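Long-range contact in probable porin (Pseudomonas aeruginosa, PDB 2Y0H), which probably acts as an outer-membrane porin of the OprD family, letting small solutes cross through the lumen of its beta barrel: residues L320-V325 / W342-D347. Numbering follows the deposited sequence.
Sequences LMTRYV and WERNTD. With C8E ((hydroxyethyloxy)tri(ethyloxy)octane), chain L.
Arg323 reaches across to Asn345, its partner in a hydrogen-bonded antiparallel pair. CG sits between the backbone N and the carbonyl carbon (chi1 59°) and packs on Asn345 CB at 3.8 Å. From there the chain runs extended to NE, which donates in the carbonyl plane to a lone pair of Asn345 OD1 at 3.2 Å. Beyond CZ, NH2 gives the same OD1 a second bond of 3.3 Å, the guanidinium presenting its NE/NH2 edge to the amide oxygen with the two planes 55° apart; Met321 CE sits over one face, toward its rim. NH1 lies close to the like-charged Arg305. Asn345 OD1 also accepts from Ala290 N, while its ND2 donates to Glu343 OE2 at 3.0 Å; Glu343 OE2 and OE1 accept from the backbone N of Tyr291 and Gln292 respectively, tying this face to a loop. The opposite face carries the Thr322 OG1–Thr346 OG1 hydrogen bond (3.0 Å) and Tyr324, whose CE1 lies 3.5 Å from Trp342 CE3, the rings oblique, and whose OH bonds to Gln326 OE1. A detergent molecule touches the Trp342 edge. Neighbouring antiparallel strands joined in a hairpin, as here, build the closed 18-stranded barrel of the OprD porins.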
ATOM      1  N   LEU A 320       1.536   0.329  20.274  1.00 32.56           N
ATOM      2  CA  LEU A 320       0.226  -0.292  20.172  1.00 32.29           C
ATOM      3  C   LEU A 320      -0.615   0.416  19.108  1.00 34.42           C
ATOM      4  O   LEU A 320      -0.687   1.648  19.091  1.00 32.64           O
ATOM      5  CB  LEU A 320      -0.488  -0.199  21.519  1.00 33.90           C
ATOM      6  CG  LEU A 320      -1.972  -0.568  21.511  1.00 39.39           C
ATOM      7  CD1 LEU A 320      -2.134  -2.051  21.236  1.00 36.42           C
ATOM      8  CD2 LEU A 320      -2.642  -0.179  22.831  1.00 37.43           C
ATOM      9  N   MET A 321      -1.234  -0.351  18.212  1.00 32.06           N
ATOM     10  CA  MET A 321      -2.256   0.207  17.317  1.00 33.79           C
ATOM     11  C   MET A 321      -3.498  -0.669  17.370  1.00 34.78           C
ATOM     12  O   MET A 321      -3.407  -1.883  17.219  1.00 34.97           O
ATOM     13  CB  MET A 321      -1.752   0.323  15.876  1.00 31.29           C
ATOM     14  CG  MET A 321      -2.701   1.087  14.908  1.00 28.20           C
ATOM     15  SD  MET A 321      -4.193   0.199  14.383  1.00 29.72           S
ATOM     16  CE  MET A 321      -3.527  -1.045  13.265  1.00 30.02           C
ATOM     17  N   THR A 322      -4.652  -0.066  17.624  1.00 31.14           N
ATOM     18  CA  THR A 322      -5.901  -0.807  17.533  1.00 30.55           C
ATOM     19  C   THR A 322      -6.931   0.035  16.784  1.00 31.27           C
ATOM     20  O   THR A 322      -7.051   1.243  17.002  1.00 30.73           O
ATOM     21  CB  THR A 322      -6.423  -1.262  18.913  1.00 31.45           C
ATOM     22  OG1 THR A 322      -7.515  -2.177  18.730  1.00 25.60           O
ATOM     23  CG2 THR A 322      -6.860  -0.062  19.757  1.00 27.31           C
ATOM     24  N   ARG A 323      -7.638  -0.596  15.861  1.00 26.27           N
ATOM     25  CA  ARG A 323      -8.576   0.128  15.035  1.00 30.06           C
ATOM     26  C   ARG A 323      -9.768  -0.762  14.730  1.00 30.00           C
ATOM     27  O   ARG A 323      -9.667  -1.988  14.760  1.00 29.25           O
ATOM     28  CB  ARG A 323      -7.899   0.613  13.744  1.00 26.14           C
ATOM     29  CG  ARG A 323      -7.319  -0.515  12.891  1.00 28.97           C
ATOM     30  CD  ARG A 323      -6.546   0.015  11.671  1.00 27.83           C
ATOM     31  NE  ARG A 323      -5.912  -1.073  10.930  1.00 30.10           N
ATOM     32  CZ  ARG A 323      -4.965  -0.910  10.015  1.00 27.08           C
ATOM     33  NH1 ARG A 323      -4.520   0.303   9.715  1.00 24.43           N
ATOM     34  NH2 ARG A 323      -4.453  -1.967   9.409  1.00 27.74           N
ATOM     35  N   TYR A 324     -10.897  -0.130  14.448  1.00 29.41           N
ATOM     36  CA  TYR A 324     -12.131  -0.834  14.184  1.00 27.18           C
ATOM     37  C   TYR A 324     -12.824  -0.113  13.041  1.00 28.24           C
ATOM     38  O   TYR A 324     -12.904   1.115  13.022  1.00 28.22           O
ATOM     39  CB  TYR A 324     -13.011  -0.844  15.442  1.00 31.42           C
ATOM     40  CG  TYR A 324     -14.417  -1.363  15.224  1.00 31.01           C
ATOM     41  CD1 TYR A 324     -14.712  -2.713  15.362  1.00 32.14           C
ATOM     42  CD2 TYR A 324     -15.447  -0.500  14.882  1.00 30.27           C
ATOM     43  CE1 TYR A 324     -16.000  -3.188  15.168  1.00 32.10           C
ATOM     44  CE2 TYR A 324     -16.735  -0.965  14.688  1.00 29.78           C
ATOM     45  CZ  TYR A 324     -17.004  -2.311  14.834  1.00 31.09           C
ATOM     46  OH  TYR A 324     -18.285  -2.772  14.632  1.00 34.12           O
ATOM     47  N   VAL A 325     -13.303  -0.881  12.072  1.00 30.06           N
ATOM     48  CA  VAL A 325     -14.016  -0.323  10.936  1.00 26.13           C
ATOM     49  C   VAL A 325     -15.305  -1.092  10.764  1.00 25.75           C
ATOM     50  O   VAL A 325     -15.323  -2.320  10.843  1.00 28.19           O
ATOM     51  CB  VAL A 325     -13.204  -0.456   9.642  1.00 27.12           C
ATOM     52  CG1 VAL A 325     -14.065  -0.051   8.436  1.00 28.35           C
ATOM     53  CG2 VAL A 325     -11.935   0.385   9.722  1.00 25.53           C
ATOM     54  N   TRP A 342     -17.708  -5.873   9.725  1.00 27.17           N
ATOM     55  CA  TRP A 342     -16.820  -5.123  10.596  1.00 28.61           C
ATOM     56  C   TRP A 342     -15.478  -5.825  10.775  1.00 31.72           C
ATOM     57  O   TRP A 342     -15.373  -7.042  10.626  1.00 29.16           O
ATOM     58  CB  TRP A 342     -17.469  -4.826  11.951  1.00 26.74           C
ATOM     59  CG  TRP A 342     -17.769  -5.984  12.848  1.00 32.08           C
ATOM     60  CD1 TRP A 342     -18.983  -6.593  13.009  1.00 35.28           C
ATOM     61  CD2 TRP A 342     -16.870  -6.637  13.769  1.00 28.97           C
ATOM     62  NE1 TRP A 342     -18.892  -7.594  13.951  1.00 33.87           N
ATOM     63  CE2 TRP A 342     -17.609  -7.643  14.433  1.00 33.08           C
ATOM     64  CE3 TRP A 342     -15.519  -6.482  14.081  1.00 31.12           C
ATOM     65  CZ2 TRP A 342     -17.040  -8.485  15.392  1.00 33.20           C
ATOM     66  CZ3 TRP A 342     -14.949  -7.321  15.038  1.00 35.36           C
ATOM     67  CH2 TRP A 342     -15.713  -8.309  15.684  1.00 36.20           C
ATOM     68  N   GLU A 343     -14.448  -5.047  11.082  1.00 28.70           N
ATOM     69  CA  GLU A 343     -13.142  -5.619  11.328  1.00 26.94           C
ATOM     70  C   GLU A 343     -12.457  -4.872  12.458  1.00 28.81           C
ATOM     71  O   GLU A 343     -12.573  -3.653  12.572  1.00 29.52           O
ATOM     72  CB  GLU A 343     -12.280  -5.584  10.064  1.00 25.79           C
ATOM     73  CG  GLU A 343     -10.952  -6.350  10.187  1.00 29.45           C
ATOM     74  CD  GLU A 343     -10.174  -6.469   8.859  1.00 28.80           C
ATOM     75  OE1 GLU A 343     -10.809  -6.471   7.779  1.00 28.01           O
ATOM     76  OE2 GLU A 343      -8.925  -6.564   8.904  1.00 32.73           O
ATOM     77  N   ARG A 344     -11.761  -5.614  13.304  1.00 28.62           N
ATOM     78  CA  ARG A 344     -10.879  -5.010  14.276  1.00 32.31           C
ATOM     79  C   ARG A 344      -9.460  -5.519  14.037  1.00 31.52           C
ATOM     80  O   ARG A 344      -9.264  -6.688  13.731  1.00 31.56           O
ATOM     81  CB  ARG A 344     -11.337  -5.335  15.698  1.00 34.65           C
ATOM     82  CG  ARG A 344     -10.314  -4.994  16.773  1.00 38.89           C
ATOM     83  CD  ARG A 344     -10.923  -4.090  17.824  1.00 44.91           C
ATOM     84  NE  ARG A 344     -12.306  -4.472  18.103  1.00 51.73           N
ATOM     85  CZ  ARG A 344     -13.082  -3.859  18.990  1.00 54.58           C
ATOM     86  NH1 ARG A 344     -12.595  -2.839  19.689  1.00 53.97           N
ATOM     87  NH2 ARG A 344     -14.333  -4.268  19.178  1.00 49.75           N
ATOM     88  N   ASN A 345      -8.489  -4.616  14.152  1.00 31.79           N
ATOM     89  CA  ASN A 345      -7.072  -4.941  14.027  1.00 27.70           C
ATOM     90  C   ASN A 345      -6.373  -4.437  15.268  1.00 31.06           C
ATOM     91  O   ASN A 345      -6.531  -3.274  15.637  1.00 32.08           O
ATOM     92  CB  ASN A 345      -6.437  -4.229  12.826  1.00 29.62           C
ATOM     93  CG  ASN A 345      -6.887  -4.783  11.491  1.00 30.51           C
ATOM     94  OD1 ASN A 345      -6.683  -4.152  10.450  1.00 32.79           O
ATOM     95  ND2 ASN A 345      -7.491  -5.959  11.505  1.00 30.10           N
ATOM     96  N   THR A 346      -5.615  -5.304  15.925  1.00 28.17           N
ATOM     97  CA  THR A 346      -4.779  -4.872  17.023  1.00 31.15           C
ATOM     98  C   THR A 346      -3.360  -5.310  16.722  1.00 33.69           C
ATOM     99  O   THR A 346      -3.093  -6.494  16.521  1.00 33.19           O
ATOM    100  CB  THR A 346      -5.239  -5.454  18.367  1.00 31.16           C
ATOM    101  OG1 THR A 346      -6.560  -4.988  18.660  1.00 34.14           O
ATOM    102  CG2 THR A 346      -4.301  -5.026  19.478  1.00 31.75           C
ATOM    103  N   ASP A 347      -2.462  -4.340  16.651  1.00 31.03           N
ATOM    104  CA  ASP A 347      -1.066  -4.613  16.353  1.00 34.16           C
ATOM    105  C   ASP A 347      -0.212  -4.196  17.532  1.00 33.92           C
ATOM    106  O   ASP A 347      -0.381  -3.107  18.077  1.00 35.72           O
ATOM    107  CB  ASP A 347      -0.616  -3.857  15.102  1.00 30.51           C
ATOM    108  CG  ASP A 347      -1.285  -4.368  13.857  1.00 34.95           C
ATOM    109  OD1 ASP A 347      -1.805  -5.498  13.917  1.00 37.08           O
ATOM    110  OD2 ASP A 347      -1.289  -3.661  12.824  1.00 37.47           O
TER
HETATM  111  C7  C8E L1400     -22.500  -4.405  12.565  1.00 49.26           C
HETATM  112  C8  C8E L1400     -23.058  -5.112  11.331  1.00 48.55           C
HETATM  113  O9  C8E L1400     -22.145  -6.103  10.890  1.00 49.74           O
HETATM  114  C10 C8E L1400     -22.073  -7.221  11.761  1.00 50.09           C
HETATM  115  C11 C8E L1400     -22.151  -8.524  10.968  1.00 45.12           C
HETATM  116  O12 C8E L1400     -22.732  -9.551  11.746  1.00 47.27           O